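Local coordinates for dipeptide Epimerase (Enterococcus faecalis V583, PDB 3JVA), which is a magnesium-binding member of the enolase superfamily, with a mandelate racemase/muconate lactonizing enzyme-type N-terminal domain and a TIM-barrel-like C-terminal domain, at residues Ile130-Leu135 / Arg316-Ala321; Gly154-Lys159 / Asp183-Leu188. All blocks are in the same frame, centred on the assembly; numbering follows the deposited sequence.

How the interactions relate
Interactions 1 and 2 lie side by side in the barrel domain, their centres about 9 Å apart, and interaction 2 is nested inside the chain loop that interaction 1 closes. Interaction 1 brings strand 314-317 back against strand 128-134, while interaction 2 pairs strands 157-161 and 185-189, the next two in order. Where they meet, R187 NH1 forms a salt bridge with D132 OD2 at 2.8 Å, and L135 N probably hydrogen-bonds K159 O. Both approach the site where D189, E215 and D240 bind magnesium: the side chains of K159 and D318 come within about 5 Å and 6 Å of the ion, and K159 NZ also hydrogen-bonds a glycerol.

Interaction 1 (Ile130-Leu135 / Arg316-Ala321); sequences ITDITL and RADLDA
T131 and L319 meet through a hydroxyl and a backbone amide: L319 N donates to T131 OG1 at 2.9 Å. That oxygen sits anti to its own backbone N and also donates to D132 O in its own segment. One residue on, D132 N donates to A317 O at 3.1 Å, and a water accepts from A317 N and lies in reach of I130 O. D320 reaches across farther along. Its CB lies near D132 O (3.9 Å) and I133 CA; chi1 of 61° sets CG between the backbone N and the carbonyl carbon. From there D320 OD2 accepts T134 N at 2.8 Å, met on the anti side and 25° out of the carboxylate plane. T134 OG1 lies 3.1 Å from the same D320 OD2. On the other branch, D320 OD1 has a water 2.8 Å away; this water is also within hydrogen-bonding distance of D318 OD2 and T134 OG1, with more acceptors around it than its protons can serve. Beside this, D132 OD1 lies 2.5 Å from D318 OD1, with the two carboxylate planes 58° apart. This contact closes the barrel, bringing its last strand, 314-317, to its first, 128-134, and helix 298-310 packs on L319 from outside. Three acidic side chains gather within a largely buried seam; R187, in a salt bridge with D132 OD2, and K159, in a long, weak ion pair with D318, probably ease the crowding of these acidic groups.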
loop_
_atom_site.group_PDB
_atom_site.type_symbol
_atom_site.label_atom_id
_atom_site.label_comp_id
_atom_site.label_asym_id
_atom_site.label_seq_id
_atom_site.Cartn_x
_atom_site.Cartn_y
_atom_site.Cartn_z
ATOM N N ILE B 130 26.061 -0.769 33.417
ATOM C CA ILE B 130 27.373 -0.693 32.788
ATOM C C ILE B 130 27.373 0.339 31.673
ATOM O O ILE B 130 26.523 0.306 30.788
ATOM C CB ILE B 130 27.773 -2.052 32.175
ATOM C CG1 ILE B 130 27.892 -3.105 33.279
ATOM C CG2 ILE B 130 29.089 -1.910 31.408
ATOM C CD1 ILE B 130 28.064 -4.520 32.761
ATOM N N THR B 131 28.325 1.259 31.711
ATOM C CA THR B 131 28.409 2.262 30.667
ATOM C C THR B 131 29.666 2.095 29.838
ATOM O O THR B 131 30.656 1.514 30.294
ATOM C CB THR B 131 28.420 3.699 31.234
ATOM O OG1 THR B 131 28.571 4.627 30.153
ATOM C CG2 THR B 131 29.581 3.890 32.214
ATOM N N ASP B 132 29.614 2.584 28.605
ATOM C CA ASP B 132 30.786 2.547 27.748
ATOM C C ASP B 132 31.489 3.855 28.079
ATOM O O ASP B 132 31.096 4.568 29.007
ATOM C CB ASP B 132 30.397 2.545 26.256
ATOM C CG ASP B 132 29.612 3.795 25.839
ATOM O OD1 ASP B 132 29.846 4.891 26.401
ATOM O OD2 ASP B 132 28.769 3.686 24.922
ATOM N N ILE B 133 32.533 4.167 27.330
ATOM C CA ILE B 133 33.229 5.427 27.505
ATOM C C ILE B 133 33.645 5.859 26.109
ATOM O O ILE B 133 34.099 5.040 25.295
ATOM C CB ILE B 133 34.467 5.317 28.438
ATOM C CG1 ILE B 133 35.043 6.721 28.670
ATOM C CG2 ILE B 133 35.522 4.407 27.831
ATOM C CD1 ILE B 133 36.069 6.788 29.787
ATOM N N THR B 134 33.453 7.141 25.824
ATOM C CA THR B 134 33.782 7.696 24.520
ATOM C C THR B 134 35.239 8.131 24.441
ATOM O O THR B 134 35.748 8.789 25.340
ATOM C CB THR B 134 32.873 8.911 24.203
ATOM O OG1 THR B 134 31.504 8.488 24.163
ATOM C CG2 THR B 134 33.245 9.532 22.859
ATOM N N LEU B 135 35.913 7.746 23.365
ATOM C CA LEU B 135 37.301 8.135 23.174
ATOM C C LEU B 135 37.297 9.388 22.312
ATOM O O LEU B 135 36.687 9.408 21.242
ATOM C CB LEU B 135 38.085 7.026 22.462
ATOM C CG LEU B 135 38.179 5.661 23.146
ATOM C CD1 LEU B 135 38.969 4.715 22.251
ATOM C CD2 LEU B 135 38.850 5.789 24.509
ATOM N N ARG B 316 21.628 -0.762 26.771
ATOM C CA ARG B 316 22.939 -0.157 26.570
ATOM C C ARG B 316 22.964 1.226 27.201
ATOM O O ARG B 316 21.930 1.879 27.315
ATOM C CB ARG B 316 23.250 -0.029 25.076
ATOM C CG ARG B 316 23.373 -1.354 24.335
ATOM C CD ARG B 316 23.806 -1.100 22.900
ATOM N NE ARG B 316 24.088 -2.321 22.148
ATOM C CZ ARG B 316 23.178 -3.054 21.513
ATOM N NH1 ARG B 316 21.897 -2.703 21.527
ATOM N NH2 ARG B 316 23.557 -4.134 20.840
ATOM N N ALA B 317 24.148 1.670 27.609
ATOM C CA ALA B 317 24.287 2.984 28.216
ATOM C C ALA B 317 25.581 3.670 27.799
ATOM O O ALA B 317 26.648 3.055 27.772
ATOM C CB ALA B 317 24.221 2.866 29.735
ATOM N N ASP B 318 25.464 4.945 27.451
ATOM C CA ASP B 318 26.596 5.770 27.052
ATOM C C ASP B 318 26.480 6.977 27.976
ATOM O O ASP B 318 26.107 8.066 27.552
ATOM C CB ASP B 318 26.454 6.178 25.578
ATOM C CG ASP B 318 27.555 7.116 25.119
ATOM O OD1 ASP B 318 28.694 6.986 25.613
ATOM O OD2 ASP B 318 27.284 7.978 24.254
ATOM N N LEU B 319 26.788 6.753 29.251
ATOM C CA LEU B 319 26.680 7.790 30.280
ATOM C C LEU B 319 28.050 8.037 30.895
ATOM O O LEU B 319 28.305 7.663 32.036
ATOM C CB LEU B 319 25.693 7.323 31.354
ATOM C CG LEU B 319 24.307 6.929 30.835
ATOM C CD1 LEU B 319 23.508 6.274 31.951
ATOM C CD2 LEU B 319 23.583 8.163 30.296
ATOM N N ASP B 320 28.910 8.697 30.130
ATOM C CA ASP B 320 30.285 8.956 30.540
ATOM C C ASP B 320 30.643 10.415 30.807
ATOM O O ASP B 320 31.812 10.734 31.011
ATOM C CB ASP B 320 31.218 8.414 29.454
ATOM C CG ASP B 320 31.002 9.091 28.109
ATOM O OD1 ASP B 320 29.961 9.769 27.924
ATOM O OD2 ASP B 320 31.867 8.941 27.223
ATOM N N ALA B 321 29.652 11.300 30.819
ATOM C CA ALA B 321 29.935 12.718 31.029
ATOM C C ALA B 321 30.707 13.056 32.308
ATOM O O ALA B 321 31.576 13.929 32.285
ATOM C CB ALA B 321 28.639 13.525 30.973
HETATM O O HOH W 1 26.590 -0.155 27.632
HETATM O O HOH W 2 29.254 10.072 25.241
#

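Interaction 2 (Gly154-Lys159 / Asp183-Leu188); sequences GFDTLK and DIKLRL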
loop_
_atom_site.group_PDB
_atom_site.type_symbol
_atom_site.label_atom_id
_atom_site.label_comp_id
_atom_site.label_asym_id
_atom_site.label_seq_id
_atom_site.Cartn_x
_atom_site.Cartn_y
_atom_site.Cartn_z
ATOM N N GLY B 154 38.696 -1.265 33.183
ATOM C CA GLY B 154 37.568 -2.181 33.258
ATOM C C GLY B 154 36.509 -2.023 32.179
ATOM O O GLY B 154 35.597 -2.845 32.072
ATOM N N PHE B 155 36.614 -0.972 31.376
ATOM C CA PHE B 155 35.632 -0.760 30.315
ATOM C C PHE B 155 35.683 -1.882 29.282
ATOM O O PHE B 155 36.760 -2.309 28.870
ATOM C CB PHE B 155 35.880 0.593 29.646
ATOM C CG PHE B 155 35.479 1.760 30.499
ATOM C CD1 PHE B 155 34.143 2.141 30.589
ATOM C CD2 PHE B 155 36.421 2.438 31.262
ATOM C CE1 PHE B 155 33.751 3.179 31.431
ATOM C CE2 PHE B 155 36.040 3.479 32.110
ATOM C CZ PHE B 155 34.700 3.848 32.194
ATOM N N ASP B 156 34.515 -2.363 28.876
ATOM C CA ASP B 156 34.435 -3.432 27.887
ATOM C C ASP B 156 33.801 -2.921 26.596
ATOM O O ASP B 156 33.650 -3.668 25.629
ATOM C CB ASP B 156 33.623 -4.607 28.445
ATOM C CG ASP B 156 32.176 -4.236 28.742
ATOM O OD1 ASP B 156 31.462 -5.067 29.348
ATOM O OD2 ASP B 156 31.749 -3.123 28.367
ATOM N N THR B 157 33.441 -1.640 26.585
ATOM C CA THR B 157 32.820 -1.027 25.415
ATOM C C THR B 157 33.347 0.387 25.202
ATOM O O THR B 157 33.307 1.228 26.106
ATOM C CB THR B 157 31.284 -0.981 25.569
ATOM O OG1 THR B 157 30.796 -2.298 25.860
ATOM C CG2 THR B 157 30.627 -0.477 24.285
ATOM N N LEU B 158 33.855 0.639 24.003
ATOM C CA LEU B 158 34.397 1.942 23.652
ATOM C C LEU B 158 33.557 2.545 22.536
ATOM O O LEU B 158 33.084 1.836 21.648
ATOM C CB LEU B 158 35.845 1.807 23.178
ATOM C CG LEU B 158 36.785 1.073 24.135
ATOM C CD1 LEU B 158 38.135 0.859 23.452
ATOM C CD2 LEU B 158 36.942 1.871 25.422
ATOM N N LYS B 159 33.380 3.857 22.590
ATOM C CA LYS B 159 32.596 4.567 21.594
ATOM C C LYS B 159 33.446 5.629 20.922
ATOM O O LYS B 159 34.178 6.357 21.594
ATOM C CB LYS B 159 31.386 5.224 22.260
ATOM C CG LYS B 159 30.608 6.172 21.360
ATOM C CD LYS B 159 29.309 6.600 22.028
ATOM C CE LYS B 159 28.645 7.745 21.281
ATOM N NZ LYS B 159 29.458 8.983 21.408
ATOM N N ASP B 183 37.602 -8.748 22.061
ATOM C CA ASP B 183 36.630 -8.951 23.131
ATOM C C ASP B 183 36.049 -7.631 23.626
ATOM O O ASP B 183 35.183 -7.619 24.500
ATOM C CB ASP B 183 37.258 -9.701 24.307
ATOM C CG ASP B 183 37.523 -11.156 23.985
ATOM O OD1 ASP B 183 36.597 -11.821 23.473
ATOM O OD2 ASP B 183 38.647 -11.632 24.247
ATOM N N ILE B 184 36.527 -6.525 23.067
ATOM C CA ILE B 184 36.038 -5.206 23.457
ATOM C C ILE B 184 35.046 -4.731 22.398
ATOM O O ILE B 184 35.326 -4.792 21.199
ATOM C CB ILE B 184 37.199 -4.180 23.564
ATOM C CG1 ILE B 184 38.208 -4.633 24.623
ATOM C CG2 ILE B 184 36.653 -2.799 23.920
ATOM C CD1 ILE B 184 37.629 -4.779 26.020
ATOM N N LYS B 185 33.881 -4.272 22.841
ATOM C CA LYS B 185 32.869 -3.797 21.908
ATOM C C LYS B 185 33.172 -2.385 21.445
ATOM O O LYS B 185 33.600 -1.534 22.232
ATOM C CB LYS B 185 31.480 -3.863 22.555
ATOM C CG LYS B 185 30.955 -5.288 22.696
ATOM C CD LYS B 185 29.630 -5.347 23.446
ATOM C CE LYS B 185 29.795 -4.939 24.901
ATOM N NZ LYS B 185 28.536 -5.123 25.679
ATOM N N LEU B 186 32.965 -2.143 20.157
ATOM C CA LEU B 186 33.217 -0.831 19.580
ATOM C C LEU B 186 31.937 -0.263 18.995
ATOM O O LEU B 186 31.356 -0.844 18.079
ATOM C CB LEU B 186 34.282 -0.922 18.482
ATOM C CG LEU B 186 35.705 -1.279 18.916
ATOM C CD1 LEU B 186 36.596 -1.405 17.686
ATOM C CD2 LEU B 186 36.243 -0.198 19.846
ATOM N N ARG B 187 31.492 0.862 19.549
ATOM C CA ARG B 187 30.285 1.546 19.081
ATOM C C ARG B 187 30.703 2.782 18.315
ATOM O O ARG B 187 31.481 3.594 18.820
ATOM C CB ARG B 187 29.420 1.996 20.259
ATOM C CG ARG B 187 28.821 0.874 21.029
ATOM C CD ARG B 187 28.037 1.360 22.233
ATOM N NE ARG B 187 27.492 0.211 22.942
ATOM C CZ ARG B 187 27.150 0.206 24.221
ATOM N NH1 ARG B 187 27.291 1.301 24.957
ATOM N NH2 ARG B 187 26.681 -0.906 24.765
ATOM N N LEU B 188 30.172 2.947 17.110
ATOM C CA LEU B 188 30.516 4.108 16.310
ATOM C C LEU B 188 29.326 5.048 16.209
ATOM O O LEU B 188 28.180 4.605 16.186
ATOM C CB LEU B 188 30.928 3.679 14.900
ATOM C CG LEU B 188 31.947 2.542 14.816
ATOM C CD1 LEU B 188 32.361 2.359 13.367
ATOM C CD2 LEU B 188 33.157 2.852 15.698
#
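T157 turns OG1 anti to its carbonyl carbon (chi1 -54°), facing K185, whose chain bends at chi3 (-67°) to set CE 3.0 Å from that OG1. The other branch, T157 CG2, lies over the centre of the R187 guanidinium, 3.4 Å above its plane, like a methyl lid on one face. R187 runs extended from CG to NE to reach this place, and a salt bridge from NE to E212 holds its polar end. T157 OG1 donates to D156 OD2 from above the carboxylate plane. Beneath these side chains the backbones run parallel as neighbouring strands of the barrel, joined by three bonds: K185 N to D156 O, L158 N to K185 O, and R187 N to L158 O at 2.8 Å. They belong to a beta-alpha-beta unit whose connecting helix, 166-180, covers the face bearing L158 and L186. On that face L158 CB meets L186 CD2 at 3.9 Å, and I176 of the helix packs against both leucines. Nearer the start of the strands, L158 CG lies 3.9 Å from I184 CG2.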